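Local coordinates for PUA domain-containing protein (Aeropyrum pernix, PDB 2CX0) that is of unknown function but may bind RNA and perhaps take part in translation initiation, at residues A[45-50]-A[58-63]; A[93-98]-A[114-119]; A[75-80]-A[126-131]. One frame throughout, in Å; residues are numbered along the deposited sequence.

Contact 1: A[45-50]-A[58-63]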
ATOM      1  N   LEU A  45       3.396   0.353  18.261  1.00 18.88           N
ATOM      2  CA  LEU A  45       3.448   1.289  17.135  1.00 15.83           C
ATOM      3  C   LEU A  45       4.649   2.197  17.298  1.00 20.19           C
ATOM      4  O   LEU A  45       4.794   2.871  18.323  1.00 19.23           O
ATOM      5  CB  LEU A  45       2.170   2.138  17.116  1.00 20.88           C
ATOM      6  CG  LEU A  45       0.922   1.806  16.289  1.00 34.06           C
ATOM      7  CD1 LEU A  45       0.793   0.290  16.060  1.00 30.82           C
ATOM      8  CD2 LEU A  45      -0.333   2.430  16.990  1.00 26.86           C
ATOM      9  N   ARG A  46       5.519   2.213  16.298  1.00 16.94           N
ATOM     10  CA  ARG A  46       6.699   3.065  16.331  1.00 15.25           C
ATOM     11  C   ARG A  46       6.832   3.823  15.003  1.00 16.36           C
ATOM     12  O   ARG A  46       6.373   3.383  13.947  1.00 19.10           O
ATOM     13  CB  ARG A  46       7.968   2.215  16.574  1.00 21.60           C
ATOM     14  CG  ARG A  46       7.950   1.391  17.885  1.00 24.07           C
ATOM     15  CD  ARG A  46       9.257   0.616  18.130  1.00 26.91           C
ATOM     16  NE  ARG A  46      10.435   1.472  18.320  1.00 28.87           N
ATOM     17  CZ  ARG A  46      10.740   2.141  19.434  1.00 32.90           C
ATOM     18  NH1 ARG A  46       9.952   2.087  20.516  1.00 30.26           N
ATOM     19  NH2 ARG A  46      11.858   2.846  19.472  1.00 35.30           N
ATOM     20  N   LEU A  47       7.487   4.945  15.066  1.00 14.92           N
ATOM     21  CA  LEU A  47       7.729   5.767  13.899  1.00 19.28           C
ATOM     22  C   LEU A  47       9.208   5.646  13.586  1.00 23.60           C
ATOM     23  O   LEU A  47      10.066   5.982  14.442  1.00 19.38           O
ATOM     24  CB  LEU A  47       7.412   7.229  14.189  1.00 20.46           C
ATOM     25  CG  LEU A  47       7.685   8.202  13.045  1.00 22.96           C
ATOM     26  CD1 LEU A  47       6.613   7.972  11.902  1.00 23.33           C
ATOM     27  CD2 LEU A  47       7.566   9.606  13.598  1.00 24.12           C
ATOM     28  N   VAL A  48       9.497   5.135  12.393  1.00 16.91           N
ATOM     29  CA  VAL A  48      10.882   4.987  11.931  1.00 21.57           C
ATOM     30  C   VAL A  48      11.157   6.015  10.817  1.00 19.82           C
ATOM     31  O   VAL A  48      10.420   6.086   9.826  1.00 21.14           O
ATOM     32  CB  VAL A  48      11.097   3.609  11.342  1.00 20.14           C
ATOM     33  CG1 VAL A  48      12.491   3.471  10.802  1.00 17.30           C
ATOM     34  CG2 VAL A  48      10.770   2.562  12.416  1.00 22.58           C
ATOM     35  N   LYS A  49      12.170   6.832  11.005  1.00 18.97           N
ATOM     36  CA  LYS A  49      12.573   7.821   9.991  1.00 18.83           C
ATOM     37  C   LYS A  49      13.900   7.321   9.399  1.00 23.17           C
ATOM     38  O   LYS A  49      14.837   7.018  10.151  1.00 21.70           O
ATOM     39  CB  LYS A  49      12.809   9.169  10.630  1.00 26.84           C
ATOM     40  CG  LYS A  49      11.553   9.969  10.864  1.00 27.66           C
ATOM     41  CD  LYS A  49      11.887  11.415  11.235  1.00 38.74           C
ATOM     42  CE  LYS A  49      11.913  11.628  12.746  1.00 40.76           C
ATOM     43  NZ  LYS A  49      12.486  13.001  13.116  1.00 50.86           N
ATOM     44  N   ALA A  50      13.993   7.231   8.071  1.00 15.21           N
ATOM     45  CA  ALA A  50      15.227   6.717   7.477  1.00 15.77           C
ATOM     46  C   ALA A  50      15.746   7.756   6.505  1.00 18.74           C
ATOM     47  O   ALA A  50      14.969   8.262   5.657  1.00 19.18           O
ATOM     48  CB  ALA A  50      14.926   5.427   6.698  1.00 12.94           C
ATOM     49  N   GLU A  58       9.526   8.084   6.080  1.00 16.66           N
ATOM     50  CA  GLU A  58       8.999   7.911   7.450  1.00 19.74           C
ATOM     51  C   GLU A  58       8.002   6.797   7.324  1.00 22.81           C
ATOM     52  O   GLU A  58       7.120   6.836   6.449  1.00 20.30           O
ATOM     53  CB  GLU A  58       8.288   9.153   7.933  1.00 21.53           C
ATOM     54  CG  GLU A  58       9.241  10.186   8.417  1.00 29.79           C
ATOM     55  CD  GLU A  58       8.536  11.346   9.091  1.00 39.61           C
ATOM     56  OE1 GLU A  58       7.503  11.117   9.769  1.00 37.83           O
ATOM     57  OE2 GLU A  58       9.037  12.481   8.942  1.00 49.16           O
ATOM     58  N   ILE A  59       8.137   5.812   8.195  1.00 13.75           N
ATOM     59  CA  ILE A  59       7.269   4.645   8.167  1.00 14.69           C
ATOM     60  C   ILE A  59       6.774   4.252   9.571  1.00 17.80           C
ATOM     61  O   ILE A  59       7.556   4.233  10.537  1.00 21.63           O
ATOM     62  CB  ILE A  59       8.032   3.408   7.625  1.00 17.53           C
ATOM     63  CG1 ILE A  59       8.473   3.633   6.151  1.00 14.60           C
ATOM     64  CG2 ILE A  59       7.114   2.182   7.684  1.00 25.28           C
ATOM     65  CD1 ILE A  59       9.409   2.450   5.697  1.00 22.39           C
ATOM     66  N   ILE A  60       5.500   3.908   9.685  1.00 12.22           N
ATOM     67  CA  ILE A  60       5.014   3.491  10.973  1.00 12.38           C
ATOM     68  C   ILE A  60       5.122   1.983  11.033  1.00 17.26           C
ATOM     69  O   ILE A  60       4.656   1.296  10.114  1.00 16.53           O
ATOM     70  CB  ILE A  60       3.572   3.929  11.158  1.00 11.29           C
ATOM     71  CG1 ILE A  60       3.555   5.471  11.359  1.00 18.60           C
ATOM     72  CG2 ILE A  60       2.926   3.171  12.365  1.00 13.53           C
ATOM     73  CD1 ILE A  60       2.124   6.058  11.331  1.00 25.15           C
ATOM     74  N   THR A  61       5.761   1.457  12.069  1.00 11.99           N
ATOM     75  CA  THR A  61       5.841  -0.003  12.223  1.00 15.77           C
ATOM     76  C   THR A  61       4.792  -0.466  13.221  1.00 16.35           C
ATOM     77  O   THR A  61       4.484   0.214  14.182  1.00 14.70           O
ATOM     78  CB  THR A  61       7.233  -0.501  12.711  1.00 19.47           C
ATOM     79  OG1 THR A  61       7.576   0.100  13.985  1.00 16.20           O
ATOM     80  CG2 THR A  61       8.292  -0.102  11.648  1.00 13.28           C
ATOM     81  N   VAL A  62       4.253  -1.650  12.964  1.00 15.37           N
ATOM     82  CA  VAL A  62       3.245  -2.272  13.796  1.00 13.48           C
ATOM     83  C   VAL A  62       3.868  -3.627  14.196  1.00 18.50           C
ATOM     84  O   VAL A  62       4.045  -4.532  13.381  1.00 17.09           O
ATOM     85  CB  VAL A  62       1.886  -2.529  13.035  1.00 12.99           C
ATOM     86  CG1 VAL A  62       0.843  -3.111  13.995  1.00 17.65           C
ATOM     87  CG2 VAL A  62       1.319  -1.257  12.464  1.00 12.43           C
ATOM     88  N   ASP A  63       4.206  -3.749  15.476  1.00 24.07           N
ATOM     89  CA  ASP A  63       4.863  -4.964  15.989  1.00 27.74           C
ATOM     90  C   ASP A  63       6.124  -5.270  15.210  1.00 22.15           C
ATOM     91  O   ASP A  63       6.459  -6.421  14.965  1.00 25.16           O
ATOM     92  CB  ASP A  63       3.895  -6.167  15.997  1.00 24.84           C
ATOM     93  CG  ASP A  63       2.889  -6.056  17.115  1.00 34.87           C
ATOM     94  OD1 ASP A  63       3.263  -5.408  18.112  1.00 36.10           O
ATOM     95  OD2 ASP A  63       1.766  -6.585  17.018  1.00 37.83           O
TER

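Contact 2: A[93-98]-A[114-119]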
ATOM      1  N   GLY A  93     -11.512  -2.391  -0.987  1.00 23.64           N
ATOM      2  CA  GLY A  93     -11.584  -3.244  -2.156  1.00 24.30           C
ATOM      3  C   GLY A  93     -10.233  -3.658  -2.718  1.00 18.63           C
ATOM      4  O   GLY A  93      -9.182  -3.128  -2.330  1.00 15.58           O
ATOM      5  N   VAL A  94     -10.259  -4.649  -3.588  1.00 11.45           N
ATOM      6  CA  VAL A  94      -9.047  -5.052  -4.255  1.00 15.97           C
ATOM      7  C   VAL A  94      -9.468  -5.322  -5.717  1.00 14.66           C
ATOM      8  O   VAL A  94     -10.649  -5.619  -5.980  1.00 14.63           O
ATOM      9  CB  VAL A  94      -8.398  -6.320  -3.663  1.00 25.60           C
ATOM     10  CG1 VAL A  94      -7.857  -6.064  -2.236  1.00 14.39           C
ATOM     11  CG2 VAL A  94      -9.334  -7.427  -3.772  1.00 21.14           C
ATOM     12  N   VAL A  95      -8.486  -5.230  -6.626  1.00 13.04           N
ATOM     13  CA  VAL A  95      -8.708  -5.442  -8.055  1.00 11.21           C
ATOM     14  C   VAL A  95      -7.752  -6.526  -8.441  1.00 14.53           C
ATOM     15  O   VAL A  95      -6.552  -6.440  -8.116  1.00 12.41           O
ATOM     16  CB  VAL A  95      -8.382  -4.141  -8.844  1.00 13.68           C
ATOM     17  CG1 VAL A  95      -8.486  -4.385 -10.334  1.00 14.65           C
ATOM     18  CG2 VAL A  95      -9.370  -3.005  -8.407  1.00 17.95           C
ATOM     19  N   LEU A  96      -8.264  -7.559  -9.108  1.00 11.01           N
ATOM     20  CA  LEU A  96      -7.439  -8.670  -9.522  1.00 11.39           C
ATOM     21  C   LEU A  96      -6.998  -8.381 -10.932  1.00  8.09           C
ATOM     22  O   LEU A  96      -7.784  -7.841 -11.736  1.00 11.88           O
ATOM     23  CB  LEU A  96      -8.261  -9.957  -9.477  1.00 11.95           C
ATOM     24  CG  LEU A  96      -8.933 -10.208  -8.125  1.00 20.98           C
ATOM     25  CD1 LEU A  96      -9.747 -11.515  -8.190  1.00 18.98           C
ATOM     26  CD2 LEU A  96      -7.858 -10.260  -7.031  1.00 22.01           C
ATOM     27  N   VAL A  97      -5.750  -8.729 -11.238  1.00 11.44           N
ATOM     28  CA  VAL A  97      -5.167  -8.395 -12.555  1.00  8.42           C
ATOM     29  C   VAL A  97      -4.521  -9.604 -13.209  1.00 12.76           C
ATOM     30  O   VAL A  97      -4.128 -10.573 -12.535  1.00 11.43           O
ATOM     31  CB  VAL A  97      -4.104  -7.239 -12.443  1.00 13.33           C
ATOM     32  CG1 VAL A  97      -4.663  -6.061 -11.634  1.00 12.78           C
ATOM     33  CG2 VAL A  97      -2.736  -7.770 -11.724  1.00  9.55           C
ATOM     34  N   ASP A  98      -4.394  -9.526 -14.542  1.00 14.82           N
ATOM     35  CA  ASP A  98      -3.776 -10.589 -15.299  1.00 16.15           C
ATOM     36  C   ASP A  98      -2.244 -10.572 -15.153  1.00 15.73           C
ATOM     37  O   ASP A  98      -1.682  -9.658 -14.555  1.00 13.01           O
ATOM     38  CB  ASP A  98      -4.235 -10.586 -16.774  1.00 14.79           C
ATOM     39  CG  ASP A  98      -3.875  -9.329 -17.557  1.00 16.05           C
ATOM     40  OD1 ASP A  98      -2.895  -8.649 -17.271  1.00 16.56           O
ATOM     41  OD2 ASP A  98      -4.587  -9.040 -18.539  1.00 21.22           O
ATOM     42  N   PRO A 114      -7.911  -2.646 -19.061  1.00 12.85           N
ATOM     43  CA  PRO A 114      -7.768  -3.908 -19.792  1.00 12.80           C
ATOM     44  C   PRO A 114      -6.994  -4.988 -19.046  1.00 17.99           C
ATOM     45  O   PRO A 114      -7.122  -6.145 -19.402  1.00 20.36           O
ATOM     46  CB  PRO A 114      -7.056  -3.500 -21.082  1.00 21.35           C
ATOM     47  CG  PRO A 114      -7.537  -2.084 -21.299  1.00 16.72           C
ATOM     48  CD  PRO A 114      -7.416  -1.502 -19.855  1.00 12.68           C
ATOM     49  N   GLY A 115      -6.170  -4.627 -18.063  1.00 13.82           N
ATOM     50  CA  GLY A 115      -5.433  -5.646 -17.286  1.00 11.67           C
ATOM     51  C   GLY A 115      -6.249  -6.151 -16.095  1.00 13.26           C
ATOM     52  O   GLY A 115      -5.814  -7.044 -15.358  1.00 12.96           O
ATOM     53  N   VAL A 116      -7.458  -5.617 -15.894  1.00 12.30           N
ATOM     54  CA  VAL A 116      -8.259  -6.058 -14.762  1.00 12.68           C
ATOM     55  C   VAL A 116      -9.103  -7.266 -15.121  1.00 13.29           C
ATOM     56  O   VAL A 116      -9.754  -7.270 -16.159  1.00 12.46           O
ATOM     57  CB  VAL A 116      -9.190  -4.895 -14.270  1.00 12.58           C
ATOM     58  CG1 VAL A 116     -10.170  -5.435 -13.179  1.00 10.86           C
ATOM     59  CG2 VAL A 116      -8.319  -3.722 -13.732  1.00 11.29           C
ATOM     60  N   VAL A 117      -9.142  -8.241 -14.214  1.00 12.02           N
ATOM     61  CA  VAL A 117      -9.907  -9.469 -14.411  1.00 12.02           C
ATOM     62  C   VAL A 117     -10.876  -9.769 -13.296  1.00 17.24           C
ATOM     63  O   VAL A 117     -11.594 -10.793 -13.318  1.00 14.95           O
ATOM     64  CB  VAL A 117      -8.980 -10.713 -14.563  1.00 14.93           C
ATOM     65  CG1 VAL A 117      -8.041 -10.540 -15.849  1.00 13.86           C
ATOM     66  CG2 VAL A 117      -8.073 -10.865 -13.290  1.00 13.68           C
ATOM     67  N   GLY A 118     -10.918  -8.911 -12.296  1.00 12.35           N
ATOM     68  CA  GLY A 118     -11.823  -9.183 -11.175  1.00 11.64           C
ATOM     69  C   GLY A 118     -11.847  -8.023 -10.217  1.00 12.56           C
ATOM     70  O   GLY A 118     -10.868  -7.238 -10.150  1.00 11.14           O
ATOM     71  N   VAL A 119     -12.977  -7.860  -9.544  1.00  8.14           N
ATOM     72  CA  VAL A 119     -13.129  -6.789  -8.550  1.00 14.75           C
ATOM     73  C   VAL A 119     -13.725  -7.361  -7.267  1.00 19.47           C
ATOM     74  O   VAL A 119     -14.685  -8.152  -7.325  1.00 22.11           O
ATOM     75  CB  VAL A 119     -14.064  -5.694  -9.014  1.00 16.83           C
ATOM     76  CG1 VAL A 119     -14.294  -4.703  -7.858  1.00 16.76           C
ATOM     77  CG2 VAL A 119     -13.497  -4.999 -10.264  1.00 15.69           C
TER
HETATM   78  O   HOH W   1      -7.146  -9.241 -19.249  1.00 32.48           O

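Contact 3: A[75-80]-A[126-131]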
ATOM      1  N   ARG A  75      -3.039  11.333   3.200  1.00 19.68           N
ATOM      2  CA  ARG A  75      -3.647  10.133   3.678  1.00 16.07           C
ATOM      3  C   ARG A  75      -2.590   9.075   4.007  1.00  8.14           C
ATOM      4  O   ARG A  75      -1.457   9.119   3.475  1.00 12.69           O
ATOM      5  CB  ARG A  75      -4.594   9.538   2.638  1.00 21.96           C
ATOM      6  CG  ARG A  75      -5.929  10.231   2.574  1.00 31.91           C
ATOM      7  CD  ARG A  75      -6.981   9.337   1.908  1.00 32.21           C
ATOM      8  NE  ARG A  75      -6.613   8.987   0.533  1.00 33.38           N
ATOM      9  CZ  ARG A  75      -7.459   8.424  -0.337  1.00 30.43           C
ATOM     10  NH1 ARG A  75      -8.726   8.145   0.018  1.00 19.62           N
ATOM     11  NH2 ARG A  75      -7.048   8.145  -1.566  1.00 20.34           N
ATOM     12  N   ILE A  76      -2.988   8.161   4.891  1.00 10.79           N
ATOM     13  CA  ILE A  76      -2.092   7.091   5.308  1.00 12.97           C
ATOM     14  C   ILE A  76      -2.442   5.820   4.504  1.00 12.14           C
ATOM     15  O   ILE A  76      -3.626   5.414   4.426  1.00 15.14           O
ATOM     16  CB  ILE A  76      -2.208   6.845   6.832  1.00 14.79           C
ATOM     17  CG1 ILE A  76      -1.645   8.078   7.586  1.00 18.47           C
ATOM     18  CG2 ILE A  76      -1.347   5.576   7.262  1.00  8.73           C
ATOM     19  CD1 ILE A  76      -2.397   8.323   8.874  1.00 28.85           C
ATOM     20  N   TYR A  77      -1.403   5.213   3.921  1.00 11.26           N
ATOM     21  CA  TYR A  77      -1.506   4.014   3.100  1.00 11.57           C
ATOM     22  C   TYR A  77      -0.670   2.846   3.662  1.00 14.44           C
ATOM     23  O   TYR A  77       0.276   3.029   4.419  1.00 14.52           O
ATOM     24  CB  TYR A  77      -0.934   4.267   1.684  1.00 12.39           C
ATOM     25  CG  TYR A  77      -1.702   5.217   0.834  1.00 11.02           C
ATOM     26  CD1 TYR A  77      -2.510   4.743  -0.199  1.00 14.87           C
ATOM     27  CD2 TYR A  77      -1.637   6.596   1.088  1.00 11.51           C
ATOM     28  CE1 TYR A  77      -3.263   5.646  -0.989  1.00 14.24           C
ATOM     29  CE2 TYR A  77      -2.400   7.527   0.302  1.00 12.23           C
ATOM     30  CZ  TYR A  77      -3.194   7.021  -0.716  1.00 15.25           C
ATOM     31  OH  TYR A  77      -3.968   7.868  -1.454  1.00 15.24           O
ATOM     32  N   PRO A  78      -1.056   1.629   3.322  1.00 14.57           N
ATOM     33  CA  PRO A  78      -0.299   0.463   3.793  1.00  8.56           C
ATOM     34  C   PRO A  78       0.822   0.171   2.771  1.00 15.25           C
ATOM     35  O   PRO A  78       0.671   0.390   1.532  1.00 12.47           O
ATOM     36  CB  PRO A  78      -1.306  -0.699   3.728  1.00  9.18           C
ATOM     37  CG  PRO A  78      -2.282  -0.210   2.506  1.00 13.43           C
ATOM     38  CD  PRO A  78      -2.321   1.309   2.642  1.00 12.27           C
ATOM     39  N   THR A  79       1.921  -0.399   3.283  1.00 10.21           N
ATOM     40  CA  THR A  79       2.959  -0.885   2.425  1.00 12.90           C
ATOM     41  C   THR A  79       2.481  -2.271   1.972  1.00 13.36           C
ATOM     42  O   THR A  79       1.513  -2.870   2.531  1.00 12.10           O
ATOM     43  CB  THR A  79       4.236  -1.166   3.208  1.00 12.47           C
ATOM     44  OG1 THR A  79       3.900  -2.025   4.353  1.00 10.80           O
ATOM     45  CG2 THR A  79       4.879   0.219   3.650  1.00 11.36           C
ATOM     46  N   LEU A  80       3.197  -2.826   0.999  1.00 11.73           N
ATOM     47  CA  LEU A  80       2.847  -4.206   0.588  1.00 16.27           C
ATOM     48  C   LEU A  80       3.194  -5.161   1.735  1.00 15.56           C
ATOM     49  O   LEU A  80       2.565  -6.222   1.877  1.00 12.03           O
ATOM     50  CB  LEU A  80       3.617  -4.617  -0.686  1.00 16.91           C
ATOM     51  CG  LEU A  80       3.154  -3.799  -1.905  1.00 15.11           C
ATOM     52  CD1 LEU A  80       3.856  -4.433  -3.104  1.00 14.63           C
ATOM     53  CD2 LEU A  80       1.607  -3.881  -2.145  1.00 17.01           C
ATOM     54  N   GLY A 126     -11.395   7.363  -5.747  1.00 16.34           N
ATOM     55  CA  GLY A 126     -10.703   8.062  -4.663  1.00 10.64           C
ATOM     56  C   GLY A 126     -10.349   7.181  -3.476  1.00 14.49           C
ATOM     57  O   GLY A 126      -9.494   7.566  -2.641  1.00 17.17           O
ATOM     58  N   ASP A 127     -10.989   6.010  -3.374  1.00 12.29           N
ATOM     59  CA  ASP A 127     -10.717   5.071  -2.273  1.00 13.49           C
ATOM     60  C   ASP A 127      -9.404   4.374  -2.480  1.00 17.04           C
ATOM     61  O   ASP A 127      -8.955   4.221  -3.656  1.00 16.29           O
ATOM     62  CB  ASP A 127     -11.773   3.986  -2.195  1.00 19.06           C
ATOM     63  CG  ASP A 127     -13.006   4.425  -1.366  1.00 25.12           C
ATOM     64  OD1 ASP A 127     -12.825   5.329  -0.534  1.00 24.03           O
ATOM     65  OD2 ASP A 127     -14.099   3.843  -1.551  1.00 16.90           O
ATOM     66  N   VAL A 128      -8.798   3.959  -1.363  1.00 11.84           N
ATOM     67  CA  VAL A 128      -7.557   3.208  -1.381  1.00  9.95           C
ATOM     68  C   VAL A 128      -7.876   1.738  -1.696  1.00 11.91           C
ATOM     69  O   VAL A 128      -8.720   1.122  -1.041  1.00 13.10           O
ATOM     70  CB  VAL A 128      -6.862   3.241  -0.011  1.00 13.49           C
ATOM     71  CG1 VAL A 128      -5.550   2.442  -0.081  1.00 12.38           C
ATOM     72  CG2 VAL A 128      -6.641   4.710   0.431  1.00 12.79           C
ATOM     73  N   VAL A 129      -7.196   1.188  -2.702  1.00  8.92           N
ATOM     74  CA  VAL A 129      -7.378  -0.219  -3.034  1.00 11.51           C
ATOM     75  C   VAL A 129      -6.026  -0.843  -3.341  1.00 16.20           C
ATOM     76  O   VAL A 129      -5.030  -0.117  -3.559  1.00 17.58           O
ATOM     77  CB  VAL A 129      -8.286  -0.422  -4.265  1.00 11.53           C
ATOM     78  CG1 VAL A 129      -9.681   0.189  -3.994  1.00 13.04           C
ATOM     79  CG2 VAL A 129      -7.601   0.235  -5.594  1.00 13.94           C
ATOM     80  N   ALA A 130      -5.982  -2.178  -3.376  1.00  9.25           N
ATOM     81  CA  ALA A 130      -4.755  -2.886  -3.716  1.00 12.32           C
ATOM     82  C   ALA A 130      -4.995  -3.684  -4.984  1.00 13.32           C
ATOM     83  O   ALA A 130      -6.114  -4.178  -5.174  1.00 10.92           O
ATOM     84  CB  ALA A 130      -4.324  -3.891  -2.585  1.00 10.06           C
ATOM     85  N   ALA A 131      -3.961  -3.810  -5.822  1.00  7.94           N
ATOM     86  CA  ALA A 131      -4.066  -4.621  -7.029  1.00  9.48           C
ATOM     87  C   ALA A 131      -3.305  -5.929  -6.760  1.00 11.84           C
ATOM     88  O   ALA A 131      -2.132  -5.893  -6.376  1.00 16.15           O
ATOM     89  CB  ALA A 131      -3.446  -3.919  -8.226  1.00 10.90           C
TER

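Contact 1: A[45-50]-A[58-63]
The flat carboxylate of Glu58 is flanked at its two oxygens: OE2 is met by the methylenes of Lys49 and OE1 by the methyls of Leu47, whose CD1 lies 3.9 Å from Glu58 OE1. These residues belong to an antiparallel beta hairpin, strands 45-51 and 56-62, in the middle of the six-stranded sheet of the DUF1947 (pre-PUA) part of the protein. The side chains of Lys49 and Glu58 run alongside each other in the same direction, their CG atoms 3.4 Å apart. Beyond this apolar contact Lys49 bends, chi3 of -95° turning CE aside, and its NZ stays 5.4 Å from Glu58 OE2, too far for an ion pair; a weak, long one is made with Glu14. An alanine at Lys49 would probably leave the Glu58 stem without its methylene neighbour and set the carboxylate freer to turn. Next along this face, Leu47 CD1 packs on Ile60 CG1 at 4.0 Å, and Leu45 CD1 rests on both methyls of Val62; helix 20-30 covers Leu45 and Ile60 through Leu26. Backbone bonds join Val48 with Ile59 and Arg46 with Thr61 in both directions, the Val48 N to Ile59 O bond being nearly straight (172°). On the opposite face Thr61 OG1 sits beside Arg46 CB at 3.4 Å, while Thr61 CG2 meets Val48 CG2 at 3.7 Å.

Contact 2: A[93-98]-A[114-119]
Leu96 O receives two backbone N-H groups: Val117 N at 2.9 Å in a nearly straight bond (175°), and Gly118 N in a weak one at 3.4 Å. Leu96 N returns a bond to Gly118 O at 2.8 Å, its nitrogen standing 45° above that carbonyl plane. Two residues facing one make this a classic beta bulge, set where edge strand 116-121 pairs antiparallel with strand 93-97 in the mixed sheet of the PUA domain. Gly118 suits the spot, because a CB there would collide with Leu96 CD1. On the face of Val95 and Val119, Val95 CG1 is wedged against both methyls of Val116, each 3.5 Å away, which is tight for carbon; Leu152 and Leu111 also pack on Val95. On the other side Val117 CG2 leans over Leu96 O and CB. Past the bulge, Asp98 N bonds to Gly115 O at 3.0 Å. The Asp98 side chain, with chi1 at 62° tucking CG in between the main-chain N and C, N-caps helix 99-107 with OD1 on Ala101 N; a sulfate ion, probably from the crystallisation liquor, lies about 3 Å from this side chain. Asp98 OD2 accepts from a water at 2.7 Å that donates also to Pro114 O.

Contact 3: A[75-80]-A[126-131]
Segments 75-80 and 126-131 run in the same direction but belong to different sheets, and even at their nearest approach the CA atoms of Tyr77 and Val128 are 7.6 Å apart. The strands do not pair; side chains of 75-80 reach a backbone carbonyl and a valine of 126-131, at the junction between the DUF1947 part and the PUA domain. Arg75, its chain bent at chi3 (-60°) to place NE on the way across, gives two N-H groups end-on to one acceptor, Gly126 O, with NH1 at 2.8 Å and NH2 at 2.7 Å. The oxygen lies close to the guanidinium plane, but because both donors converge on it the bonds are bent, to 137° and 142°. Over the centre of one guanidinium face stands Val128 CG2, 3.9 Å from Arg75 CZ, the two side chains meeting tip to tip. Arg75 NH2 also donates to Tyr77 OH at 3.1 Å, and that hydroxyl is bonded in turn to Asp73, a second-shell tie that should help fix the rotation of the guanidinium. Tyr33 adds a cation-pi contact to Arg75. Val128 touches the tyrosine too: its CG2 is 3.8 Å from Tyr77 CE1 and its CG1 equally close to Tyr77 CD1, the side chains crossing at a slant. Pro78 CD touches Val128 CG1 more loosely. Tyr77 packs on Val142 and Val144 of strand 138-145 and on Val168 of strand 163-170, Pro78 rests on Tyr34 and Trp90, and Ile76, whose side chain starts away from 126-131, lies against helix 20-30.

From the N terminus the chain first forms contact 1, closing the seven residues between its segments, the hairpin's turn and adjoining strand ends. Strand 65-70 then leads to strand 76-78, at the edge of the same sheet, where contact 3 opens. After helix 80-86 contact 2 forms, closing a loop that holds helix 99-107 and strand 111-112, before 126-131 completes contact 3. Contact 2 thus lies within the span of contact 3, and none cross. Contact 3 joins the antiparallel N-terminal sheet to the mixed sheet of the PUA domain. There strands 93-97 and 128-133 are parallel neighbours, linking contacts 2 and 3, whereas contacts 1 and 2, centres about 30 Å apart, occupy opposite sides of the molecule.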